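Long-range contacts in mutT/nudix family protein (Listeria innocua, PDB 3I9X), which probably acts as a hydrolase of the Nudix family, the part described here being its Nudix domain: residues Leu34-Lys38 / Ala131-Arg135; Glu65-Val71 / Leu155-His161. All blocks are in the same frame, centred on the assembly; numbering follows the deposited sequence.

Contact 1 of 2, residues Leu34-Lys38 / Ala131-Arg135; sequences LTTVK and ALEKR
Leu132 reaches from helix 129-137 onto strand 27-40, where Leu34, Thr35 and Thr36 receive it. Its CB and CG form a stem that points at the strand without touching it; the two methyls make the contact. CD1 lies 3.8 Å from Leu34 O, and close by it meets Thr35 C and both CB and CG2 of Thr36. CD2 diverges toward Leu34 and stops 4.0 Å from Leu34 CG, the two leucines crossing at a slant. Thr36 turns a methyl to this patch because its OG1 is anti to the backbone N (chi1 -170°) and bonded to Val127 O. At the margin Lys38 and Glu133 approach from opposite directions. The lysine bends in its outer half, laying CD 3.4 Å from Glu133 OE2, and its NZ closes a salt bridge of 2.8 Å to Glu133 OE2. That oxygen is met on its anti side, with NZ 15° out of the carboxylate plane. Val127 and Leu146 also pack on Leu132. The axes of 131-135 and 34-38 cross at 108°, a leucine inside and an ion pair at the border: helix-on-sheet packing within the alpha/beta/alpha sandwich of the Nudix fold.

Contact 2 of 2, residues Glu65-Val71 / Leu155-His161; sequences EGGKWAV and LPLAFDH
Trp69 and Leu157 form a single beta bridge of parallel type, by which the loop ahead of helix 161-177 is stitched to the start of strand 69-75 in the Nudix fold. Trp69 N gives a 2.9 Å bond to Pro156 O, and Trp69 O receives Ala158 N at 2.7 Å. Packing is dense on this inner side. Leu155 CD1 sits over one face of the indole, 4.0 Å from the centroid of the Trp69 five-membered ring, a CH-pi contact, while Phe147 meets the same residue edge-to-face. Leu157 CD2 folds back to Trp69 CB, and the methyls of Ala70 and Ala158 touch. The outer side is looser: Pro156 is exposed, its ring nearing the indole through CD, and Lys68 extends past the loop to pair with Glu65 of its own beta turn. The exception there is the grip of Glu65 on Phe159. With CG anti to the carbonyl carbon (chi1 -62°), Glu65 lays CG over the Phe159 ring; the bend at chi2 then brings OE1 to Phe159 N, 2.7 Å away and nearly straight at 174°, through the anti lone pair. Deeper in, where His161 NE2 hydrogen-bonds a glycerol, probably from the crystallisation liquor, His161 ND1 accepts a hydrogen bond from Val71 N at 3.2 Å, the donor tilted 24° from the imidazole plane.

In the fold
From the N terminus, strand 27-40 supplies the first half of contact 1, and the chain then turns back through strand 43-52 to the 65-71 turn and strand, the first half of contact 2. Helix 82-94, which belongs to the Nudix signature, and strands 102-107 and 118-126 follow before helix 129-137 closes contact 1 around 92 intervening residues. Strand 144-148 and helix 149-152 lead to 155-161, which closes contact 2 around 83. The two loops therefore cross instead of nesting. Their centres lie 19 Å apart without touching, yet strands 27-40 and 69-75 are antiparallel neighbours, so one mixed sheet receives helix 129-137 at one place and the lead-in to helix 161-177 at another.

Contact 1 of 2, residues Leu34-Lys38 / Ala131-Arg135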
ATOM      1  N   LEU A  34     -16.566  -1.273  -2.723  1.00 37.72           N
ATOM      2  CA  LEU A  34     -17.316  -1.855  -3.824  1.00 39.09           C
ATOM      3  C   LEU A  34     -18.466  -0.976  -4.243  1.00 38.46           C
ATOM      4  O   LEU A  34     -19.496  -0.924  -3.550  1.00 37.02           O
ATOM      5  CB  LEU A  34     -17.867  -3.203  -3.378  1.00 40.19           C
ATOM      6  CG  LEU A  34     -18.126  -4.305  -4.366  1.00 43.86           C
ATOM      7  CD1 LEU A  34     -17.035  -4.241  -5.423  1.00 48.05           C
ATOM      8  CD2 LEU A  34     -18.107  -5.689  -3.633  1.00 44.25           C
ATOM      9  N   THR A  35     -18.313  -0.304  -5.375  1.00 38.85           N
ATOM     10  CA  THR A  35     -19.276   0.727  -5.785  1.00 39.37           C
ATOM     11  C   THR A  35     -19.994   0.458  -7.090  1.00 40.44           C
ATOM     12  O   THR A  35     -19.549  -0.355  -7.913  1.00 40.86           O
ATOM     13  CB  THR A  35     -18.619   2.087  -5.875  1.00 39.29           C
ATOM     14  OG1 THR A  35     -17.800   2.172  -7.035  1.00 38.55           O
ATOM     15  CG2 THR A  35     -17.768   2.380  -4.632  1.00 39.07           C
ATOM     16  N   THR A  36     -21.128   1.132  -7.252  1.00 40.77           N
ATOM     17  CA  THR A  36     -21.881   1.158  -8.506  1.00 42.69           C
ATOM     18  C   THR A  36     -22.526   2.523  -8.663  1.00 43.91           C
ATOM     19  O   THR A  36     -22.438   3.373  -7.778  1.00 43.80           O
ATOM     20  CB  THR A  36     -22.929   0.064  -8.609  1.00 42.84           C
ATOM     21  OG1 THR A  36     -23.445   0.021  -9.947  1.00 44.47           O
ATOM     22  CG2 THR A  36     -24.067   0.282  -7.650  1.00 40.95           C
ATOM     23  N   VAL A  37     -23.107   2.752  -9.826  1.00 45.46           N
ATOM     24  CA  VAL A  37     -23.826   3.984 -10.089  1.00 45.76           C
ATOM     25  C   VAL A  37     -25.246   3.538 -10.384  1.00 48.06           C
ATOM     26  O   VAL A  37     -25.458   2.580 -11.116  1.00 47.97           O
ATOM     27  CB  VAL A  37     -23.209   4.788 -11.242  1.00 45.61           C
ATOM     28  CG1 VAL A  37     -24.176   5.907 -11.730  1.00 44.87           C
ATOM     29  CG2 VAL A  37     -21.876   5.425 -10.822  1.00 43.00           C
ATOM     30  N   LYS A  38     -26.213   4.142  -9.712  1.00 50.06           N
ATOM     31  CA  LYS A  38     -27.609   3.870 -10.028  1.00 52.21           C
ATOM     32  C   LYS A  38     -28.476   5.043  -9.625  1.00 53.68           C
ATOM     33  O   LYS A  38     -28.032   5.945  -8.888  1.00 53.31           O
ATOM     34  CB  LYS A  38     -28.112   2.575  -9.369  1.00 52.39           C
ATOM     35  CG  LYS A  38     -28.303   2.634  -7.855  1.00 53.40           C
ATOM     36  CD  LYS A  38     -28.811   1.287  -7.290  1.00 54.91           C
ATOM     37  CE  LYS A  38     -29.975   1.425  -6.289  1.00 56.40           C
ATOM     38  NZ  LYS A  38     -30.983   0.355  -6.489  1.00 57.33           N
ATOM     39  N   ALA A 131     -25.344  -7.154  -9.544  1.00 52.98           N
ATOM     40  CA  ALA A 131     -24.709  -8.049  -8.573  1.00 52.82           C
ATOM     41  C   ALA A 131     -24.745  -7.505  -7.134  1.00 52.18           C
ATOM     42  O   ALA A 131     -24.914  -8.265  -6.185  1.00 53.20           O
ATOM     43  CB  ALA A 131     -23.286  -8.288  -8.967  1.00 53.95           C
ATOM     44  N   LEU A 132     -24.569  -6.204  -6.969  1.00 51.01           N
ATOM     45  CA  LEU A 132     -24.621  -5.603  -5.626  1.00 50.85           C
ATOM     46  C   LEU A 132     -26.044  -5.614  -5.071  1.00 51.92           C
ATOM     47  O   LEU A 132     -26.238  -5.935  -3.915  1.00 50.60           O
ATOM     48  CB  LEU A 132     -24.048  -4.182  -5.631  1.00 49.29           C
ATOM     49  CG  LEU A 132     -22.650  -4.051  -6.206  1.00 45.72           C
ATOM     50  CD1 LEU A 132     -22.015  -2.673  -5.855  1.00 39.35           C
ATOM     51  CD2 LEU A 132     -21.792  -5.245  -5.761  1.00 39.09           C
ATOM     52  N   GLU A 133     -27.031  -5.282  -5.905  1.00 54.05           N
ATOM     53  CA  GLU A 133     -28.459  -5.390  -5.516  1.00 55.66           C
ATOM     54  C   GLU A 133     -28.819  -6.816  -5.117  1.00 56.82           C
ATOM     55  O   GLU A 133     -29.480  -7.012  -4.112  1.00 57.00           O
ATOM     56  CB  GLU A 133     -29.388  -4.878  -6.634  1.00 55.95           C
ATOM     57  CG  GLU A 133     -29.345  -3.356  -6.847  1.00 56.83           C
ATOM     58  CD  GLU A 133     -29.947  -2.880  -8.185  1.00 60.72           C
ATOM     59  OE1 GLU A 133     -30.065  -3.681  -9.149  1.00 59.99           O
ATOM     60  OE2 GLU A 133     -30.277  -1.665  -8.278  1.00 62.70           O
ATOM     61  N   LYS A 134     -28.348  -7.811  -5.861  1.00 58.89           N
ATOM     62  CA  LYS A 134     -28.591  -9.226  -5.489  1.00 60.94           C
ATOM     63  C   LYS A 134     -28.184  -9.537  -4.049  1.00 61.46           C
ATOM     64  O   LYS A 134     -28.977 -10.108  -3.276  1.00 61.96           O
ATOM     65  CB  LYS A 134     -27.871 -10.197  -6.430  1.00 61.64           C
ATOM     66  CG  LYS A 134     -28.651 -10.602  -7.688  1.00 65.39           C
ATOM     67  CD  LYS A 134     -28.069 -11.888  -8.361  1.00 69.49           C
ATOM     68  CE  LYS A 134     -28.231 -13.166  -7.471  1.00 71.99           C
ATOM     69  NZ  LYS A 134     -27.631 -14.417  -8.071  1.00 71.39           N
ATOM     70  N   ARG A 135     -26.954  -9.174  -3.679  1.00 61.89           N
ATOM     71  CA  ARG A 135     -26.454  -9.479  -2.325  1.00 62.23           C
ATOM     72  C   ARG A 135     -27.171  -8.683  -1.247  1.00 61.49           C
ATOM     73  O   ARG A 135     -27.433  -9.208  -0.173  1.00 61.14           O
ATOM     74  CB  ARG A 135     -24.935  -9.262  -2.218  1.00 63.00           C
ATOM     75  CG  ARG A 135     -24.140 -10.497  -2.578  1.00 66.77           C
ATOM     76  CD  ARG A 135     -24.110 -11.546  -1.428  1.00 69.78           C
ATOM     77  NE  ARG A 135     -23.082 -11.282  -0.417  1.00 72.53           N
ATOM     78  CZ  ARG A 135     -23.027 -11.860   0.789  1.00 74.90           C
ATOM     79  NH1 ARG A 135     -23.954 -12.741   1.181  1.00 74.92           N
ATOM     80  NH2 ARG A 135     -22.048 -11.532   1.632  1.00 75.34           N
TER

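Contact 2 of 2, residues Glu65-Val71 / Leu155-His161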
ATOM      1  N   GLU A  65     -16.216  -4.324  17.350  1.00 43.69           N
ATOM      2  CA  GLU A  65     -16.948  -3.475  16.444  1.00 44.15           C
ATOM      3  C   GLU A  65     -18.328  -4.029  16.072  1.00 42.44           C
ATOM      4  O   GLU A  65     -18.793  -3.790  14.968  1.00 42.27           O
ATOM      5  CB  GLU A  65     -16.081  -3.236  15.195  1.00 44.07           C
ATOM      6  CG  GLU A  65     -14.756  -2.514  15.500  1.00 46.21           C
ATOM      7  CD  GLU A  65     -14.967  -1.078  15.922  1.00 49.77           C
ATOM      8  OE1 GLU A  65     -14.879  -0.153  15.097  1.00 51.64           O
ATOM      9  OE2 GLU A  65     -15.279  -0.850  17.088  1.00 53.82           O
ATOM     10  N   GLY A  66     -18.974  -4.769  16.983  1.00 40.66           N
ATOM     11  CA  GLY A  66     -20.237  -5.412  16.675  1.00 39.10           C
ATOM     12  C   GLY A  66     -21.328  -4.420  16.275  1.00 39.32           C
ATOM     13  O   GLY A  66     -21.400  -3.291  16.784  1.00 37.05           O
ATOM     14  N   GLY A  67     -22.172  -4.837  15.348  1.00 39.08           N
ATOM     15  CA  GLY A  67     -23.210  -3.969  14.849  1.00 40.67           C
ATOM     16  C   GLY A  67     -22.788  -2.803  13.955  1.00 41.80           C
ATOM     17  O   GLY A  67     -23.658  -2.035  13.542  1.00 42.79           O
ATOM     18  N   LYS A  68     -21.488  -2.655  13.656  1.00 42.35           N
ATOM     19  CA  LYS A  68     -21.006  -1.531  12.840  1.00 42.65           C
ATOM     20  C   LYS A  68     -20.823  -1.984  11.393  1.00 41.73           C
ATOM     21  O   LYS A  68     -20.520  -3.140  11.133  1.00 40.71           O
ATOM     22  CB  LYS A  68     -19.697  -0.969  13.383  1.00 43.12           C
ATOM     23  CG  LYS A  68     -19.852  -0.291  14.767  1.00 46.12           C
ATOM     24  CD  LYS A  68     -18.492   0.173  15.278  1.00 48.45           C
ATOM     25  CE  LYS A  68     -18.554   0.984  16.567  1.00 50.04           C
ATOM     26  NZ  LYS A  68     -17.212   1.615  16.879  1.00 51.49           N
ATOM     27  N   TRP A  69     -21.069  -1.073  10.465  1.00 40.68           N
ATOM     28  CA  TRP A  69     -20.933  -1.367   9.025  1.00 39.33           C
ATOM     29  C   TRP A  69     -19.468  -1.374   8.582  1.00 37.85           C
ATOM     30  O   TRP A  69     -18.679  -0.519   8.970  1.00 37.79           O
ATOM     31  CB  TRP A  69     -21.747  -0.332   8.234  1.00 39.84           C
ATOM     32  CG  TRP A  69     -23.211  -0.455   8.445  1.00 41.35           C
ATOM     33  CD1 TRP A  69     -23.979   0.224   9.370  1.00 44.66           C
ATOM     34  CD2 TRP A  69     -24.113  -1.303   7.728  1.00 40.49           C
ATOM     35  NE1 TRP A  69     -25.296  -0.163   9.263  1.00 44.30           N
ATOM     36  CE2 TRP A  69     -25.409  -1.109   8.287  1.00 41.91           C
ATOM     37  CE3 TRP A  69     -23.954  -2.235   6.697  1.00 39.57           C
ATOM     38  CZ2 TRP A  69     -26.530  -1.802   7.844  1.00 40.67           C
ATOM     39  CZ3 TRP A  69     -25.082  -2.924   6.241  1.00 39.59           C
ATOM     40  CH2 TRP A  69     -26.360  -2.681   6.812  1.00 41.69           C
ATOM     41  N   ALA A  70     -19.101  -2.349   7.766  1.00 36.77           N
ATOM     42  CA  ALA A  70     -17.743  -2.491   7.285  1.00 35.91           C
ATOM     43  C   ALA A  70     -17.769  -2.743   5.775  1.00 35.92           C
ATOM     44  O   ALA A  70     -18.721  -3.353   5.270  1.00 35.01           O
ATOM     45  CB  ALA A  70     -17.050  -3.683   7.961  1.00 35.50           C
ATOM     46  N   VAL A  71     -16.700  -2.331   5.091  1.00 34.76           N
ATOM     47  CA  VAL A  71     -16.531  -2.735   3.698  1.00 35.42           C
ATOM     48  C   VAL A  71     -16.277  -4.226   3.644  1.00 34.73           C
ATOM     49  O   VAL A  71     -15.734  -4.797   4.566  1.00 35.68           O
ATOM     50  CB  VAL A  71     -15.420  -1.941   2.965  1.00 35.30           C
ATOM     51  CG1 VAL A  71     -15.771  -0.486   3.025  1.00 33.93           C
ATOM     52  CG2 VAL A  71     -13.989  -2.239   3.534  1.00 33.05           C
ATOM     53  N   LEU A 155     -23.280   6.431   8.430  1.00 45.87           N
ATOM     54  CA  LEU A 155     -23.462   5.213   9.170  1.00 44.15           C
ATOM     55  C   LEU A 155     -22.450   5.068  10.329  1.00 42.94           C
ATOM     56  O   LEU A 155     -21.356   5.663  10.312  1.00 43.43           O
ATOM     57  CB  LEU A 155     -23.361   3.982   8.221  1.00 43.38           C
ATOM     58  CG  LEU A 155     -24.473   3.751   7.184  1.00 42.62           C
ATOM     59  CD1 LEU A 155     -24.054   2.592   6.243  1.00 37.37           C
ATOM     60  CD2 LEU A 155     -25.881   3.446   7.832  1.00 42.46           C
ATOM     61  N   PRO A 156     -22.811   4.260  11.334  1.00 41.92           N
ATOM     62  CA  PRO A 156     -21.823   3.787  12.280  1.00 41.66           C
ATOM     63  C   PRO A 156     -20.901   2.750  11.623  1.00 41.26           C
ATOM     64  O   PRO A 156     -21.332   1.615  11.377  1.00 40.78           O
ATOM     65  CB  PRO A 156     -22.659   3.155  13.401  1.00 41.57           C
ATOM     66  CG  PRO A 156     -23.971   2.780  12.745  1.00 42.64           C
ATOM     67  CD  PRO A 156     -24.145   3.652  11.533  1.00 41.71           C
ATOM     68  N   LEU A 157     -19.654   3.165  11.344  1.00 40.56           N
ATOM     69  CA  LEU A 157     -18.705   2.400  10.527  1.00 38.90           C
ATOM     70  C   LEU A 157     -17.599   1.752  11.361  1.00 38.07           C
ATOM     71  O   LEU A 157     -17.012   2.397  12.219  1.00 38.25           O
ATOM     72  CB  LEU A 157     -18.091   3.317   9.459  1.00 38.66           C
ATOM     73  CG  LEU A 157     -18.980   3.708   8.262  1.00 38.80           C
ATOM     74  CD1 LEU A 157     -18.407   4.867   7.510  1.00 37.87           C
ATOM     75  CD2 LEU A 157     -19.214   2.545   7.298  1.00 38.70           C
ATOM     76  N   ALA A 158     -17.300   0.489  11.089  1.00 36.72           N
ATOM     77  CA  ALA A 158     -16.264  -0.246  11.798  1.00 37.77           C
ATOM     78  C   ALA A 158     -14.836   0.291  11.516  1.00 39.27           C
ATOM     79  O   ALA A 158     -14.550   0.800  10.417  1.00 38.29           O
ATOM     80  CB  ALA A 158     -16.357  -1.754  11.447  1.00 38.01           C
ATOM     81  N   PHE A 159     -13.974   0.230  12.533  1.00 40.23           N
ATOM     82  CA  PHE A 159     -12.515   0.443  12.387  1.00 40.54           C
ATOM     83  C   PHE A 159     -12.274   1.823  11.838  1.00 40.41           C
ATOM     84  O   PHE A 159     -12.899   2.795  12.298  1.00 41.16           O
ATOM     85  CB  PHE A 159     -11.889  -0.627  11.459  1.00 41.22           C
ATOM     86  CG  PHE A 159     -12.306  -2.050  11.776  1.00 42.22           C
ATOM     87  CD1 PHE A 159     -13.098  -2.771  10.881  1.00 43.01           C
ATOM     88  CD2 PHE A 159     -11.867  -2.686  12.934  1.00 41.72           C
ATOM     89  CE1 PHE A 159     -13.481  -4.082  11.150  1.00 41.12           C
ATOM     90  CE2 PHE A 159     -12.269  -3.998  13.211  1.00 43.25           C
ATOM     91  CZ  PHE A 159     -13.068  -4.685  12.323  1.00 42.74           C
ATOM     92  N   ASP A 160     -11.366   1.959  10.875  1.00 39.84           N
ATOM     93  CA  ASP A 160     -11.174   3.271  10.247  1.00 39.48           C
ATOM     94  C   ASP A 160     -11.943   3.369   8.947  1.00 38.84           C
ATOM     95  O   ASP A 160     -11.572   4.157   8.072  1.00 40.37           O
ATOM     96  CB  ASP A 160      -9.673   3.576  10.005  1.00 39.30           C
ATOM     97  CG  ASP A 160      -8.966   2.511   9.209  1.00 38.33           C
ATOM     98  OD1 ASP A 160      -9.549   1.454   8.879  1.00 43.12           O
ATOM     99  OD2 ASP A 160      -7.766   2.690   8.967  1.00 41.51           O
ATOM    100  N   HIS A 161     -12.988   2.570   8.775  1.00 37.76           N
ATOM    101  CA  HIS A 161     -13.621   2.492   7.467  1.00 37.84           C
ATOM    102  C   HIS A 161     -14.261   3.776   6.964  1.00 39.24           C
ATOM    103  O   HIS A 161     -14.418   3.915   5.729  1.00 38.68           O
ATOM    104  CB  HIS A 161     -14.562   1.298   7.335  1.00 36.65           C
ATOM    105  CG  HIS A 161     -13.838   0.003   7.291  1.00 35.07           C
ATOM    106  ND1 HIS A 161     -14.451  -1.205   7.014  1.00 33.71           N
ATOM    107  CD2 HIS A 161     -12.537  -0.276   7.523  1.00 35.68           C
ATOM    108  CE1 HIS A 161     -13.550  -2.169   7.065  1.00 36.60           C
ATOM    109  NE2 HIS A 161     -12.376  -1.629   7.364  1.00 35.83           N
TER